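Local coordinates for MtN3/saliva family (Thermodesulfovibrio yellowstonii, PDB 4RNG), which probably transports sugars across the membrane, as a bacterial relative of the SWEET transporters that pairs with a second copy of itself, at residues L7-G12 / I61-V66; I18-L23 / L74-L79; K29-K34 / I81-R86. All coordinates share one frame; numbering follows the deposited sequence.

Contact 1: L7-G12 / I61-V66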
loop_
_atom_site.group_PDB
_atom_site.type_symbol
_atom_site.label_atom_id
_atom_site.label_comp_id
_atom_site.label_asym_id
_atom_site.label_seq_id
_atom_site.Cartn_x
_atom_site.Cartn_y
_atom_site.Cartn_z
ATOM N N LEU C 7 -10.149 -12.734 17.656
ATOM C CA LEU C 7 -9.179 -11.650 17.789
ATOM C C LEU C 7 -8.408 -11.375 16.516
ATOM O O LEU C 7 -8.302 -10.237 16.071
ATOM C CB LEU C 7 -8.172 -11.984 18.882
ATOM C CG LEU C 7 -7.024 -10.988 18.996
ATOM C CD1 LEU C 7 -7.531 -9.581 19.268
ATOM C CD2 LEU C 7 -6.032 -11.428 20.048
ATOM N N ASN C 8 -7.851 -12.430 15.946
ATOM C CA ASN C 8 -7.048 -12.300 14.749
ATOM C C ASN C 8 -7.784 -11.651 13.585
ATOM O O ASN C 8 -7.303 -10.695 13.008
ATOM C CB ASN C 8 -6.536 -13.671 14.339
ATOM C CG ASN C 8 -5.660 -14.296 15.406
ATOM O OD1 ASN C 8 -5.393 -13.692 16.452
ATOM N ND2 ASN C 8 -5.209 -15.515 15.148
ATOM N N ASN C 9 -8.977 -12.130 13.276
ATOM C CA ASN C 9 -9.688 -11.607 12.120
ATOM C C ASN C 9 -10.171 -10.189 12.348
ATOM O O ASN C 9 -10.180 -9.380 11.428
ATOM C CB ASN C 9 -10.864 -12.512 11.765
ATOM C CG ASN C 9 -10.410 -13.854 11.208
ATOM O OD1 ASN C 9 -10.077 -13.979 10.021
ATOM N ND2 ASN C 9 -10.404 -14.875 12.070
ATOM N N LEU C 10 -10.547 -9.876 13.580
ATOM C CA LEU C 10 -10.953 -8.518 13.899
ATOM C C LEU C 10 -9.825 -7.555 13.570
ATOM O O LEU C 10 -10.031 -6.557 12.875
ATOM C CB LEU C 10 -11.369 -8.395 15.370
ATOM C CG LEU C 10 -11.640 -6.974 15.865
ATOM C CD1 LEU C 10 -12.707 -6.280 15.054
ATOM C CD2 LEU C 10 -12.039 -7.005 17.332
ATOM N N ILE C 11 -8.626 -7.871 14.041
ATOM C CA ILE C 11 -7.474 -7.008 13.791
ATOM C C ILE C 11 -7.216 -6.961 12.289
ATOM O O ILE C 11 -7.000 -5.890 11.713
ATOM C CB ILE C 11 -6.217 -7.504 14.549
ATOM C CG1 ILE C 11 -6.534 -7.637 16.052
ATOM C CG2 ILE C 11 -5.022 -6.593 14.296
ATOM C CD1 ILE C 11 -5.732 -6.740 16.963
ATOM N N GLY C 12 -7.309 -8.123 11.651
ATOM C CA GLY C 12 -7.072 -8.228 10.227
ATOM C C GLY C 12 -8.040 -7.378 9.430
ATOM O O GLY C 12 -7.618 -6.625 8.551
ATOM N N ILE C 61 -2.974 -19.402 2.533
ATOM C CA ILE C 61 -2.999 -19.504 3.996
ATOM C C ILE C 61 -4.438 -19.421 4.524
ATOM O O ILE C 61 -4.665 -19.399 5.734
ATOM C CB ILE C 61 -2.110 -18.429 4.674
ATOM C CG1 ILE C 61 -2.651 -17.026 4.405
ATOM C CG2 ILE C 61 -0.670 -18.532 4.189
ATOM C CD1 ILE C 61 -2.032 -15.962 5.296
ATOM N N LYS C 62 -5.394 -19.307 3.606
ATOM C CA LYS C 62 -6.804 -19.253 3.942
ATOM C C LYS C 62 -7.198 -18.123 4.881
ATOM O O LYS C 62 -7.909 -18.356 5.853
ATOM C CB LYS C 62 -7.257 -20.569 4.574
ATOM C CG LYS C 62 -7.082 -21.808 3.719
ATOM C CD LYS C 62 -7.625 -23.002 4.481
ATOM C CE LYS C 62 -7.529 -24.279 3.695
ATOM N NZ LYS C 62 -8.238 -25.360 4.439
ATOM N N GLU C 63 -6.750 -16.906 4.608
ATOM C CA GLU C 63 -7.088 -15.775 5.481
ATOM C C GLU C 63 -7.925 -14.700 4.801
ATOM O O GLU C 63 -7.414 -13.934 3.983
ATOM C CB GLU C 63 -5.828 -15.127 6.048
ATOM C CG GLU C 63 -5.099 -15.997 7.047
ATOM C CD GLU C 63 -5.961 -16.373 8.223
ATOM O OE1 GLU C 63 -6.809 -15.556 8.627
ATOM O OE2 GLU C 63 -5.771 -17.478 8.764
ATOM N N ILE C 64 -9.200 -14.642 5.165
ATOM C CA ILE C 64 -10.163 -13.706 4.597
ATOM C C ILE C 64 -9.765 -12.222 4.647
ATOM O O ILE C 64 -10.048 -11.483 3.708
ATOM C CB ILE C 64 -11.534 -13.843 5.317
ATOM C CG1 ILE C 64 -12.293 -15.051 4.812
ATOM C CG2 ILE C 64 -12.442 -12.690 4.961
ATOM C CD1 ILE C 64 -12.769 -14.841 3.410
ATOM N N PRO C 65 -9.169 -11.755 5.756
ATOM C CA PRO C 65 -8.828 -10.319 5.693
ATOM C C PRO C 65 -7.758 -9.978 4.631
ATOM O O PRO C 65 -7.841 -8.917 3.986
ATOM C CB PRO C 65 -8.329 -10.001 7.112
ATOM C CG PRO C 65 -8.214 -11.312 7.813
ATOM C CD PRO C 65 -9.067 -12.303 7.118
ATOM N N VAL C 66 -6.786 -10.871 4.434
ATOM C CA VAL C 66 -5.777 -10.676 3.392
ATOM C C VAL C 66 -6.421 -10.694 2.012
ATOM O O VAL C 66 -6.142 -9.849 1.156
ATOM C CB VAL C 66 -4.703 -11.757 3.451
ATOM C CG1 VAL C 66 -3.586 -11.451 2.449
ATOM C CG2 VAL C 66 -4.171 -11.875 4.857
#

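Contact 2: I18-L23 / L74-L79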
loop_
_atom_site.group_PDB
_atom_site.type_symbol
_atom_site.label_atom_id
_atom_site.label_comp_id
_atom_site.label_asym_id
_atom_site.label_seq_id
_atom_site.Cartn_x
_atom_site.Cartn_y
_atom_site.Cartn_z
ATOM N N ILE C 18 -8.519 -0.117 6.938
ATOM C CA ILE C 18 -7.720 1.107 6.946
ATOM C C ILE C 18 -6.781 1.226 5.735
ATOM O O ILE C 18 -6.706 2.288 5.134
ATOM C CB ILE C 18 -6.918 1.226 8.240
ATOM C CG1 ILE C 18 -7.865 1.337 9.423
ATOM C CG2 ILE C 18 -6.017 2.438 8.194
ATOM C CD1 ILE C 18 -7.159 1.470 10.728
ATOM N N THR C 19 -6.051 0.169 5.379
ATOM C CA THR C 19 -5.099 0.298 4.268
ATOM C C THR C 19 -5.803 0.455 2.924
ATOM O O THR C 19 -5.341 1.182 2.051
ATOM C CB THR C 19 -4.130 -0.900 4.178
ATOM O OG1 THR C 19 -4.866 -2.124 4.007
ATOM C CG2 THR C 19 -3.270 -0.969 5.432
ATOM N N THR C 20 -6.926 -0.221 2.761
ATOM C CA THR C 20 -7.706 -0.085 1.536
ATOM C C THR C 20 -8.281 1.347 1.426
ATOM O O THR C 20 -8.168 2.019 0.388
ATOM C CB THR C 20 -8.855 -1.127 1.484
ATOM O OG1 THR C 20 -8.318 -2.462 1.443
ATOM C CG2 THR C 20 -9.669 -0.917 0.264
ATOM N N SER C 21 -8.866 1.826 2.514
ATOM C CA SER C 21 -9.536 3.114 2.489
ATOM C C SER C 21 -8.528 4.241 2.400
ATOM O O SER C 21 -8.878 5.361 2.042
ATOM C CB SER C 21 -10.444 3.272 3.706
ATOM O OG SER C 21 -10.138 4.462 4.405
ATOM N N ALA C 22 -7.269 3.946 2.718
ATOM C CA ALA C 22 -6.208 4.948 2.637
ATOM C C ALA C 22 -6.040 5.464 1.215
ATOM O O ALA C 22 -5.594 6.582 1.009
ATOM C CB ALA C 22 -4.872 4.366 3.150
ATOM N N LEU C 23 -6.381 4.618 0.247
ATOM C CA LEU C 23 -6.281 4.927 -1.178
ATOM C C LEU C 23 -7.331 5.909 -1.639
ATOM O O LEU C 23 -7.147 6.603 -2.635
ATOM C CB LEU C 23 -6.383 3.639 -1.985
ATOM C CG LEU C 23 -5.162 2.748 -1.780
ATOM C CD1 LEU C 23 -5.417 1.292 -2.155
ATOM C CD2 LEU C 23 -4.051 3.325 -2.613
ATOM N N LEU C 74 -6.892 -3.306 -5.031
ATOM C CA LEU C 74 -6.618 -3.441 -6.457
ATOM C C LEU C 74 -7.598 -2.628 -7.313
ATOM O O LEU C 74 -7.206 -2.006 -8.292
ATOM C CB LEU C 74 -6.661 -4.923 -6.848
ATOM C CG LEU C 74 -6.125 -5.279 -8.224
ATOM C CD1 LEU C 74 -4.716 -4.720 -8.363
ATOM C CD2 LEU C 74 -6.151 -6.793 -8.444
ATOM N N ILE C 75 -8.880 -2.664 -6.963
ATOM C CA ILE C 75 -9.867 -1.831 -7.622
ATOM C C ILE C 75 -9.546 -0.365 -7.459
ATOM O O ILE C 75 -9.559 0.396 -8.423
ATOM C CB ILE C 75 -11.281 -2.096 -7.097
ATOM C CG1 ILE C 75 -11.773 -3.462 -7.592
ATOM C CG2 ILE C 75 -12.236 -1.033 -7.614
ATOM C CD1 ILE C 75 -12.286 -4.371 -6.524
ATOM N N LEU C 76 -9.249 0.028 -6.229
ATOM C CA LEU C 76 -8.983 1.427 -5.939
ATOM C C LEU C 76 -7.680 1.890 -6.599
ATOM O O LEU C 76 -7.596 3.000 -7.133
ATOM C CB LEU C 76 -8.943 1.638 -4.418
ATOM C CG LEU C 76 -10.267 1.377 -3.684
ATOM C CD1 LEU C 76 -10.078 1.491 -2.190
ATOM C CD2 LEU C 76 -11.399 2.299 -4.156
ATOM N N ILE C 77 -6.681 1.011 -6.607
ATOM C CA ILE C 77 -5.398 1.341 -7.216
ATOM C C ILE C 77 -5.554 1.514 -8.704
ATOM O O ILE C 77 -4.997 2.443 -9.291
ATOM C CB ILE C 77 -4.338 0.288 -6.917
ATOM C CG1 ILE C 77 -3.707 0.602 -5.568
ATOM C CG2 ILE C 77 -3.241 0.304 -7.957
ATOM C CD1 ILE C 77 -2.646 -0.382 -5.164
ATOM N N PHE C 78 -6.358 0.648 -9.310
ATOM C CA PHE C 78 -6.647 0.801 -10.716
ATOM C C PHE C 78 -7.290 2.162 -11.008
ATOM O O PHE C 78 -6.977 2.775 -12.030
ATOM C CB PHE C 78 -7.545 -0.308 -11.222
ATOM C CG PHE C 78 -8.058 -0.051 -12.586
ATOM C CD1 PHE C 78 -7.238 -0.246 -13.686
ATOM C CD2 PHE C 78 -9.339 0.414 -12.777
ATOM C CE1 PHE C 78 -7.698 0.009 -14.952
ATOM C CE2 PHE C 78 -9.809 0.675 -14.049
ATOM C CZ PHE C 78 -8.984 0.472 -15.134
ATOM N N LEU C 79 -8.192 2.637 -10.156
ATOM C CA LEU C 79 -8.743 3.972 -10.400
ATOM C C LEU C 79 -7.651 4.992 -10.517
ATOM O O LEU C 79 -7.647 5.795 -11.437
ATOM C CB LEU C 79 -9.695 4.436 -9.296
ATOM C CG LEU C 79 -11.177 4.227 -9.516
ATOM C CD1 LEU C 79 -11.466 2.760 -9.687
ATOM C CD2 LEU C 79 -11.899 4.798 -8.328
#

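Contact 3: K29-K34 / I81-R86. With SO4 (sulfate ion), chain I.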
loop_
_atom_site.group_PDB
_atom_site.type_symbol
_atom_site.label_atom_id
_atom_site.label_comp_id
_atom_site.label_asym_id
_atom_site.label_seq_id
_atom_site.Cartn_x
_atom_site.Cartn_y
_atom_site.Cartn_z
ATOM N N LYS C 29 -8.240 13.267 -4.439
ATOM C CA LYS C 29 -7.403 14.437 -4.648
ATOM C C LYS C 29 -7.064 14.613 -6.122
ATOM O O LYS C 29 -7.144 15.721 -6.663
ATOM C CB LYS C 29 -6.131 14.324 -3.810
ATOM C CG LYS C 29 -5.249 15.537 -3.825
ATOM C CD LYS C 29 -4.050 15.284 -2.945
ATOM C CE LYS C 29 -3.084 16.445 -2.990
ATOM N NZ LYS C 29 -2.602 16.828 -1.637
ATOM N N ILE C 30 -6.690 13.516 -6.768
ATOM C CA ILE C 30 -6.394 13.554 -8.188
ATOM C C ILE C 30 -7.634 13.984 -8.957
ATOM O O ILE C 30 -7.559 14.828 -9.844
ATOM C CB ILE C 30 -5.897 12.185 -8.688
ATOM C CG1 ILE C 30 -4.534 11.879 -8.062
ATOM C CG2 ILE C 30 -5.784 12.180 -10.196
ATOM C CD1 ILE C 30 -4.024 10.489 -8.357
ATOM N N TYR C 31 -8.783 13.438 -8.565
ATOM C CA TYR C 31 -10.060 13.747 -9.203
ATOM C C TYR C 31 -10.496 15.191 -9.027
ATOM O O TYR C 31 -10.997 15.827 -9.960
ATOM C CB TYR C 31 -11.163 12.869 -8.641
ATOM C CG TYR C 31 -12.500 13.223 -9.217
ATOM C CD1 TYR C 31 -12.794 12.973 -10.544
ATOM C CD2 TYR C 31 -13.451 13.873 -8.443
ATOM C CE1 TYR C 31 -14.017 13.312 -11.074
ATOM C CE2 TYR C 31 -14.678 14.222 -8.963
ATOM C CZ TYR C 31 -14.956 13.940 -10.282
ATOM O OH TYR C 31 -16.179 14.287 -10.819
ATOM N N LYS C 32 -10.316 15.703 -7.821
ATOM C CA LYS C 32 -10.785 17.033 -7.516
ATOM C C LYS C 32 -9.909 18.057 -8.228
ATOM O O LYS C 32 -10.417 19.045 -8.751
ATOM C CB LYS C 32 -10.791 17.253 -6.006
ATOM C CG LYS C 32 -10.996 18.694 -5.562
ATOM C CD LYS C 32 -11.024 18.771 -4.037
ATOM C CE LYS C 32 -11.123 20.200 -3.538
ATOM N NZ LYS C 32 -11.140 20.251 -2.044
ATOM N N THR C 33 -8.607 17.795 -8.294
ATOM C CA THR C 33 -7.680 18.747 -8.909
ATOM C C THR C 33 -7.354 18.417 -10.361
ATOM O O THR C 33 -6.753 19.230 -11.057
ATOM C CB THR C 33 -6.359 18.827 -8.146
ATOM O OG1 THR C 33 -5.644 17.589 -8.288
ATOM C CG2 THR C 33 -6.614 19.119 -6.675
ATOM N N LYS C 34 -7.738 17.226 -10.814
ATOM C CA LYS C 34 -7.484 16.814 -12.196
ATOM C C LYS C 34 -5.988 16.838 -12.553
ATOM O O LYS C 34 -5.613 17.074 -13.701
ATOM C CB LYS C 34 -8.263 17.728 -13.166
ATOM C CG LYS C 34 -9.746 17.908 -12.822
ATOM C CD LYS C 34 -10.526 16.680 -13.249
ATOM C CE LYS C 34 -11.985 16.755 -12.839
ATOM N NZ LYS C 34 -12.625 15.423 -13.038
ATOM N N ILE C 81 -4.451 4.591 -11.174
ATOM C CA ILE C 81 -3.666 4.417 -12.400
ATOM C C ILE C 81 -4.393 5.045 -13.604
ATOM O O ILE C 81 -3.791 5.747 -14.420
ATOM C CB ILE C 81 -3.382 2.923 -12.681
ATOM C CG1 ILE C 81 -2.480 2.347 -11.589
ATOM C CG2 ILE C 81 -2.744 2.736 -14.053
ATOM C CD1 ILE C 81 -2.192 0.858 -11.744
ATOM N N PHE C 82 -5.697 4.801 -13.685
ATOM C CA PHE C 82 -6.539 5.325 -14.756
ATOM C C PHE C 82 -6.559 6.875 -14.780
ATOM O O PHE C 82 -6.529 7.481 -15.853
ATOM C CB PHE C 82 -7.943 4.739 -14.625
ATOM C CG PHE C 82 -8.893 5.199 -15.673
ATOM C CD1 PHE C 82 -9.608 6.375 -15.524
ATOM C CD2 PHE C 82 -9.089 4.439 -16.805
ATOM C CE1 PHE C 82 -10.497 6.791 -16.492
ATOM C CE2 PHE C 82 -9.969 4.855 -17.779
ATOM C CZ PHE C 82 -10.670 6.039 -17.620
ATOM N N MET C 83 -6.643 7.507 -13.609
ATOM C CA MET C 83 -6.623 8.966 -13.529
ATOM C C MET C 83 -5.234 9.580 -13.745
ATOM O O MET C 83 -5.111 10.707 -14.252
ATOM C CB MET C 83 -7.191 9.443 -12.195
ATOM C CG MET C 83 -8.706 9.524 -12.160
ATOM S SD MET C 83 -9.305 10.196 -10.603
ATOM C CE MET C 83 -8.750 8.921 -9.456
ATOM N N LYS C 84 -4.194 8.853 -13.347
ATOM C CA LYS C 84 -2.834 9.260 -13.670
ATOM C C LYS C 84 -2.666 9.330 -15.197
ATOM O O LYS C 84 -2.136 10.311 -15.723
ATOM C CB LYS C 84 -1.825 8.303 -13.045
ATOM C CG LYS C 84 -0.374 8.569 -13.423
ATOM C CD LYS C 84 0.198 9.812 -12.752
ATOM C CE LYS C 84 1.707 9.901 -12.987
ATOM N NZ LYS C 84 2.207 11.289 -12.942
ATOM N N ILE C 85 -3.156 8.314 -15.909
ATOM C CA ILE C 85 -3.094 8.314 -17.373
ATOM C C ILE C 85 -4.042 9.334 -18.011
ATOM O O ILE C 85 -3.664 10.021 -18.959
ATOM C CB ILE C 85 -3.420 6.921 -17.949
ATOM C CG1 ILE C 85 -2.422 5.887 -17.428
ATOM C CG2 ILE C 85 -3.351 6.930 -19.467
ATOM C CD1 ILE C 85 -2.798 4.476 -17.746
ATOM N N ARG C 86 -5.250 9.469 -17.467
ATOM C CA ARG C 86 -6.232 10.430 -17.981
ATOM C C ARG C 86 -5.823 11.886 -17.842
ATOM O O ARG C 86 -6.039 12.663 -18.763
ATOM C CB ARG C 86 -7.586 10.240 -17.301
ATOM C CG ARG C 86 -8.576 11.371 -17.571
ATOM C CD ARG C 86 -9.985 11.037 -17.087
ATOM N NE ARG C 86 -10.879 12.191 -17.187
ATOM C CZ ARG C 86 -11.577 12.537 -18.263
ATOM N NH1 ARG C 86 -11.487 11.823 -19.373
ATOM N NH2 ARG C 86 -12.364 13.609 -18.226
HETATM S S SO4 I . -3.663 16.224 1.805
HETATM O O1 SO4 I . -4.700 17.024 1.161
HETATM O O2 SO4 I . -3.200 16.912 3.013
HETATM O O3 SO4 I . -2.545 16.060 0.878
HETATM O O4 SO4 I . -4.218 14.909 2.125
#

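Contact 1: L7-G12 / I61-V66
Gly-12 and Pro-65 bring the starts of helix 7-21 and helix 64-87 to within 5.3 Å, measured between their CA atoms. The pyrrolidine ring lies against bare backbone: Pro-65 CB sits 3.5 Å from Gly-12 C, and Pro-65 CG rests 4.1 Å from Gly-12 CA. Asn-9, one turn earlier, covers another part of the same ring, its side chain crossing the proline at about a right angle with OD1 3.5 Å from Pro-65 CD. In Asn-9, chi1 (-70°) puts CG beside the backbone N, and the turn about chi2 directs OD1 at Pro-65. Glu-63 stands next to it, its chain bent at chi2 (-58°); Glu-63 OE1 stands 3.9 Å from Asn-9 OD1, two acceptor oxygens facing each other without a hydrogen bond, with amide and carboxylate planes 29° apart.

Glu-63 occupies the N-cap position of helix 64-87, just after Lys-62, whose positive phi closes a Schellman motif at the end of the preceding helix. Tyr-57 of the second subunit packs on Pro-65 and gives Glu-63 OE1 a weak hydrogen bond. No hydrogen bond joins the two segments themselves. Their closeness rests on van der Waals contact with a glycine backbone, perhaps aided by a slight attraction between the amide oxygen and the proline C-H groups next to the ring nitrogen.

Contact 2: I18-L23 / L74-L79
Leu-76 points its CB at helix 7-21, and its extended outer torsion (chi2 175°) drives CD1 onto Thr-20, where it lies 3.3 Å from Thr-20 O. On the Thr-20 side, CG2 is turned opposite the backbone N by a chi1 of -64°, which sets this methyl 3.5 Å from Leu-76 CD1; the two side chains meet roughly perpendicular to each other. The same rotation lays the hydroxyl beside the backbone N, and there Thr-20 OG1 hydrogen-bonds to Gly-16 O, one turn back, and to Ser-73 OG on helix 64-87. One threonine thus offers a methyl to the leucine and a polar tether to the neighbouring helix.

Leu-23 supplies the rest of the contact. Its CB stands 4.1 Å from Leu-76 CB, and its two methyls both bear on one carbon of Ile-77: Leu-23 CD1 is 3.9 Å from Ile-77 CG1, and Leu-23 CD2 is 4.0 Å from that same CG1. Leu-23 N donates to Thr-20 O over 3.2 Å, three residues back rather than four, so the carbonyl pressed by Leu-76 is also engaged by its own chain. Nothing polar joins the two segments directly.

Phe-44 of helix 41-60 touches Leu-23, while Met-47 and Ile-51 of that helix cover Ile-77. Beyond Thr-20, Thr-19 turns to the second subunit, where Trp-54 NE1 is hydrogen-bonded to its OG1. Buried apolar packing between the first and last membrane helices, which run in the same direction and share helix 41-60 as a neighbour, is the arrangement of the three-helix bundle of the SemiSWEET family.

Contact 3: K29-K34 / I81-R86
Ile-30 and Met-83 lie 7.0 Å apart at their CA atoms, where helix 23-33, the second half of the first span, and helix 64-87, the last span of the SemiSWEET three-helix bundle, run in the same direction. Met-83 bridges the gap. Its chain runs out straight through chi2 (-176°) and bends only at the thioether, chi3 -64°, so that the sulfur, and not the end methyl, is what meets Tyr-31. Met-83 SD stops 3.8 Å from Tyr-31 CB, at the edge of the tyrosine ring and near its plane, and not over a face. Ile-30 leans on the root of the same side chain, with Ile-30 CG2 3.7 Å from Met-83 CB. Ile-80 and Tyr-87 extend the surface under Ile-30 along helix 64-87.

Lys-34 and Arg-86 lie at the margin of this apolar patch. Lys-34 NZ and Arg-86 NH2 stay 5.5 Å apart; the lysine is hydrogen-bonded to Tyr-87 OH. Two donors grip Lys-29 O from opposite faces of its plane: Thr-33 N at 3.0 Å and Thr-33 OG1 at 2.9 Å. Lys-29 turns from helix 64-87 to the second subunit, and Lys-29 NZ is hydrogen-bonded to Val-39 O of that subunit. A sulfate, most likely picked up from the crystallisation solution, is held there by Leu-41 N and Ala-42 N of the second subunit, and Lys-29 NZ donates to its O3 across 2.6 Å.

How the contacts relate
From the N terminus, the chain runs along the first span through 7-12, 18-23 and 29-34, returns along helix 41-60, and then passes 61-66, 74-79 and 81-86, which meet those segments in the same order. Each contact closes a loop of 46 to 50 residues holding helix 41-60. None nests inside another: all three cross, as parallel first and last helices require. Contacts 1 and 2 join helix 7-21 to helix 64-87; contact 3 joins helix 23-33 to it. Contact 2 lies near the chain's centre; its centre is about 18 Å from that of contact 1 and about 14 Å from that of contact 3, and contacts 1 and 3 lie on opposite sides of the chain's centre.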